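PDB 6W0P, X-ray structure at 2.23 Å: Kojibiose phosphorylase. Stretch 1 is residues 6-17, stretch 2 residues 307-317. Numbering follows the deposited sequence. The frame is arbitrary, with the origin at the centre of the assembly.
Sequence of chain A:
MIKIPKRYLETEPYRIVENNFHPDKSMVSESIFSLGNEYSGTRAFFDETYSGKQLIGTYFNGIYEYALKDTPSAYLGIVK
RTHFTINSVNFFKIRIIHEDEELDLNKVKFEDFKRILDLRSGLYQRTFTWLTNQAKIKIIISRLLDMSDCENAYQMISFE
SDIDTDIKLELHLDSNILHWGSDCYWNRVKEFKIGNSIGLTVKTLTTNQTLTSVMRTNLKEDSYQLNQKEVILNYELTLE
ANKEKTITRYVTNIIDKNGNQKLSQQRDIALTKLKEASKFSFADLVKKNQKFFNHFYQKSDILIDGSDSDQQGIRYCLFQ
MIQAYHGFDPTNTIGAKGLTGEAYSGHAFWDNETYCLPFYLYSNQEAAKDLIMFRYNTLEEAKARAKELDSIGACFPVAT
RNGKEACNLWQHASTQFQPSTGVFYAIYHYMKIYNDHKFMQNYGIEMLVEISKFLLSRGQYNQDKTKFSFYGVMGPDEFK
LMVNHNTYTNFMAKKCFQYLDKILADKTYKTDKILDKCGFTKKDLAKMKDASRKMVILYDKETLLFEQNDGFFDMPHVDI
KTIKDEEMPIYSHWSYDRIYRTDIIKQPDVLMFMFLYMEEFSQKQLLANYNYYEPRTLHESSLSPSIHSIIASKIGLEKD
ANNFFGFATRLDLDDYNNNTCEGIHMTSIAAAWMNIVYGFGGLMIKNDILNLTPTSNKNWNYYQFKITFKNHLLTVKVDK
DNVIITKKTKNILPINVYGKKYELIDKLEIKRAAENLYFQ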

# COMPACT_ATOMS: atom_id res chain seq x y z
N LYS A 6 13.49 32.17 5.27
CA LYS A 6 14.95 32.10 5.55
C LYS A 6 15.65 32.95 4.49
O LYS A 6 16.12 32.40 3.47
CB LYS A 6 15.43 30.64 5.57
CG LYS A 6 15.14 29.87 6.86
CD LYS A 6 13.67 29.54 7.07
CE LYS A 6 13.10 28.66 5.98
NZ LYS A 6 11.67 28.35 6.20
N ARG A 7 15.65 34.25 4.72
CA ARG A 7 16.16 35.28 3.80
C ARG A 7 17.69 35.34 3.93
O ARG A 7 18.16 35.92 4.92
CB ARG A 7 15.53 36.63 4.17
CG ARG A 7 16.12 37.82 3.45
CD ARG A 7 15.88 37.72 1.95
NE ARG A 7 14.46 37.61 1.68
CZ ARG A 7 13.62 38.64 1.49
NH1 ARG A 7 14.05 39.89 1.51
NH2 ARG A 7 12.33 38.39 1.27
N TYR A 8 18.44 34.75 3.00
CA TYR A 8 19.93 34.81 3.00
C TYR A 8 20.45 35.41 1.69
O TYR A 8 21.68 35.66 1.65
CB TYR A 8 20.55 33.43 3.23
CG TYR A 8 20.53 32.48 2.05
CD1 TYR A 8 19.38 31.80 1.69
CD2 TYR A 8 21.68 32.21 1.33
CE1 TYR A 8 19.37 30.89 0.65
CE2 TYR A 8 21.68 31.31 0.27
CZ TYR A 8 20.52 30.65 -0.07
OH TYR A 8 20.51 29.75 -1.11
N LEU A 9 19.58 35.67 0.70
CA LEU A 9 20.00 36.19 -0.63
C LEU A 9 19.73 37.69 -0.72
O LEU A 9 18.73 38.15 -0.18
CB LEU A 9 19.31 35.39 -1.74
CG LEU A 9 19.74 33.93 -1.81
CD1 LEU A 9 18.92 33.15 -2.81
CD2 LEU A 9 21.22 33.81 -2.16
N GLU A 10 20.63 38.42 -1.37
CA GLU A 10 20.45 39.87 -1.63
C GLU A 10 19.22 40.08 -2.52
O GLU A 10 18.91 39.22 -3.39
CB GLU A 10 21.69 40.48 -2.27
CG GLU A 10 22.94 40.38 -1.41
CD GLU A 10 22.75 40.67 0.08
OE1 GLU A 10 23.23 39.87 0.90
OE2 GLU A 10 22.11 41.69 0.41
N THR A 11 18.56 41.21 -2.30
CA THR A 11 17.38 41.70 -3.03
C THR A 11 17.82 42.67 -4.12
O THR A 11 18.21 43.79 -3.77
CB THR A 11 16.40 42.37 -2.08
OG1 THR A 11 16.03 41.36 -1.14
CG2 THR A 11 15.18 42.89 -2.79
N GLU A 12 17.75 42.24 -5.38
CA GLU A 12 17.99 43.07 -6.59
C GLU A 12 16.92 42.71 -7.62
O GLU A 12 16.54 41.55 -7.73
CB GLU A 12 19.33 42.78 -7.25
CG GLU A 12 20.55 43.12 -6.43
CD GLU A 12 21.80 43.01 -7.27
OE1 GLU A 12 21.69 43.12 -8.53
OE2 GLU A 12 22.89 42.82 -6.67
N PRO A 13 16.48 43.67 -8.45
CA PRO A 13 15.37 43.41 -9.36
C PRO A 13 15.73 42.48 -10.52
O PRO A 13 14.81 41.84 -10.99
CB PRO A 13 14.93 44.80 -9.87
CG PRO A 13 16.10 45.73 -9.58
CD PRO A 13 16.99 45.04 -8.54
N TYR A 14 17.01 42.40 -10.94
CA TYR A 14 17.41 41.65 -12.18
C TYR A 14 18.44 40.54 -11.90
O TYR A 14 18.89 39.92 -12.86
CB TYR A 14 17.95 42.60 -13.26
CG TYR A 14 16.96 43.64 -13.75
CD1 TYR A 14 15.95 43.31 -14.64
CD2 TYR A 14 17.05 44.96 -13.32
CE1 TYR A 14 15.05 44.26 -15.10
CE2 TYR A 14 16.18 45.92 -13.79
CZ TYR A 14 15.17 45.57 -14.67
OH TYR A 14 14.29 46.53 -15.08
N ARG A 15 18.79 40.29 -10.64
CA ARG A 15 19.79 39.26 -10.27
C ARG A 15 19.45 38.64 -8.91
O ARG A 15 18.85 39.31 -8.07
CB ARG A 15 21.20 39.86 -10.23
CG ARG A 15 21.52 40.79 -11.39
CD ARG A 15 23.01 41.04 -11.48
NE ARG A 15 23.48 41.77 -10.33
CZ ARG A 15 24.76 41.98 -10.01
NH1 ARG A 15 25.74 41.53 -10.79
NH2 ARG A 15 25.05 42.69 -8.93
N ILE A 16 19.83 37.38 -8.73
CA ILE A 16 19.90 36.72 -7.40
C ILE A 16 21.38 36.77 -7.03
O ILE A 16 22.24 36.37 -7.89
CB ILE A 16 19.34 35.29 -7.45
CG1 ILE A 16 18.01 35.19 -8.21
CG2 ILE A 16 19.22 34.71 -6.06
CD1 ILE A 16 16.91 36.10 -7.66
N VAL A 17 21.69 37.28 -5.85
CA VAL A 17 23.09 37.41 -5.37
C VAL A 17 23.20 36.73 -4.01
O VAL A 17 22.37 37.04 -3.11
CB VAL A 17 23.52 38.88 -5.32
CG1 VAL A 17 24.96 39.03 -4.79
CG2 VAL A 17 23.42 39.50 -6.70
N SER A 307 7.68 47.01 -3.49
CA SER A 307 8.20 45.75 -2.90
C SER A 307 9.35 45.20 -3.74
O SER A 307 9.08 44.47 -4.68
CB SER A 307 7.12 44.73 -2.71
OG SER A 307 7.70 43.51 -2.27
N ASP A 308 10.59 45.58 -3.42
CA ASP A 308 11.82 45.10 -4.08
C ASP A 308 11.84 43.58 -3.98
O ASP A 308 12.31 42.92 -4.93
CB ASP A 308 13.07 45.72 -3.46
CG ASP A 308 13.14 47.23 -3.62
OD1 ASP A 308 12.58 47.75 -4.62
OD2 ASP A 308 13.78 47.87 -2.77
N SER A 309 11.35 43.05 -2.85
CA SER A 309 11.30 41.61 -2.55
C SER A 309 10.37 40.91 -3.56
O SER A 309 10.75 39.85 -4.12
CB SER A 309 10.85 41.40 -1.15
OG SER A 309 10.52 40.02 -0.96
N ASP A 310 9.21 41.49 -3.84
CA ASP A 310 8.24 40.89 -4.80
C ASP A 310 8.75 41.12 -6.22
O ASP A 310 8.53 40.27 -7.07
CB ASP A 310 6.82 41.39 -4.55
CG ASP A 310 6.09 40.67 -3.44
OD1 ASP A 310 6.44 39.51 -3.17
OD2 ASP A 310 5.14 41.25 -2.90
N GLN A 311 9.38 42.26 -6.48
CA GLN A 311 9.89 42.55 -7.85
C GLN A 311 10.94 41.49 -8.19
O GLN A 311 10.89 40.95 -9.30
CB GLN A 311 10.44 43.97 -7.97
CG GLN A 311 11.08 44.23 -9.32
CD GLN A 311 10.09 44.19 -10.46
OE1 GLN A 311 9.56 45.23 -10.86
NE2 GLN A 311 9.80 43.00 -10.98
N GLN A 312 11.87 41.21 -7.27
CA GLN A 312 12.90 40.16 -7.48
C GLN A 312 12.20 38.82 -7.64
O GLN A 312 12.52 38.11 -8.59
CB GLN A 312 13.91 40.08 -6.33
CG GLN A 312 14.95 38.98 -6.52
CD GLN A 312 15.94 39.00 -5.37
OE1 GLN A 312 15.54 39.03 -4.20
NE2 GLN A 312 17.23 39.01 -5.69
N GLY A 313 11.29 38.48 -6.74
CA GLY A 313 10.60 37.18 -6.75
C GLY A 313 9.91 36.94 -8.08
O GLY A 313 10.22 35.90 -8.76
N ILE A 314 9.00 37.84 -8.48
CA ILE A 314 8.22 37.58 -9.72
C ILE A 314 9.17 37.41 -10.92
O ILE A 314 8.89 36.57 -11.80
CB ILE A 314 7.15 38.65 -10.00
CG1 ILE A 314 6.20 38.16 -11.09
CG2 ILE A 314 7.74 40.01 -10.36
CD1 ILE A 314 5.63 36.80 -10.82
N ARG A 315 10.24 38.20 -10.99
CA ARG A 315 11.14 38.13 -12.16
C ARG A 315 11.94 36.82 -12.07
O ARG A 315 12.13 36.16 -13.10
CB ARG A 315 11.98 39.40 -12.27
CG ARG A 315 12.56 39.55 -13.67
CD ARG A 315 13.26 40.87 -13.84
NE ARG A 315 12.33 41.92 -14.21
CZ ARG A 315 12.16 43.07 -13.57
NH1 ARG A 315 12.84 43.35 -12.46
NH2 ARG A 315 11.29 43.94 -14.07
N TYR A 316 12.28 36.40 -10.86
CA TYR A 316 12.92 35.08 -10.66
C TYR A 316 11.97 34.01 -11.20
O TYR A 316 12.44 33.11 -11.96
CB TYR A 316 13.33 34.87 -9.20
CG TYR A 316 13.90 33.50 -8.96
CD1 TYR A 316 15.20 33.19 -9.35
CD2 TYR A 316 13.13 32.49 -8.42
CE1 TYR A 316 15.71 31.91 -9.17
CE2 TYR A 316 13.64 31.23 -8.21
CZ TYR A 316 14.93 30.93 -8.60
OH TYR A 316 15.40 29.66 -8.42
N CYS A 317 10.69 34.05 -10.79
CA CYS A 317 9.65 33.06 -11.20
C CYS A 317 9.50 33.04 -12.73
O CYS A 317 9.54 31.95 -13.32
CB CYS A 317 8.29 33.36 -10.55
SG CYS A 317 8.27 33.08 -8.76
O HOH W 1 16.25 38.36 -1.74
O HOH W 2 12.35 46.16 -12.29

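A single side-chain amide holds together both ends of a bend in the N-terminal segment: Gln312 NE2 donates to Glu10 O and to Arg15 O, each at 2.9 Å, so one nitrogen spends both protons on carbonyls five residues apart. Gln312 can do this because its chi1 and chi2 are both t, extending the side chain from the helix into the bend. Water 1 lies within hydrogen-bonding distance of Gln312 OE1 (2.6 Å), Leu9 O (2.9 Å) and Thr11 OG1 (3.1 Å), linking the amide oxygen to the first stretch. Within the bend, Glu10 N bonds to Val17 O (2.8 Å), and Arg15 NE forms a salt bridge with Glu12 OE1 (2.9 Å). One helical turn on from Gln311, Arg315 grips the turn differently: its NH1 donates to Pro13 O (2.9 Å), which lies near the guanidinium plane, while Tyr14 covers one face of that group, CE1 to Arg315 CZ 3.5 Å. The edge is thus left to hydrogen bonding. Ile16 CG1 packs against Tyr316 CD1 at 3.6 Å, an apolar contact beside the Gln312 amide. Toward the helix start, Thr11 CG2 rests 3.6 Å from Asp308 CB, and Arg7 NH2 makes a weak hydrogen bond to Ser309 OG (3.3 Å). Ser307 OG caps the helix by accepting from Asp310 N (3.0 Å).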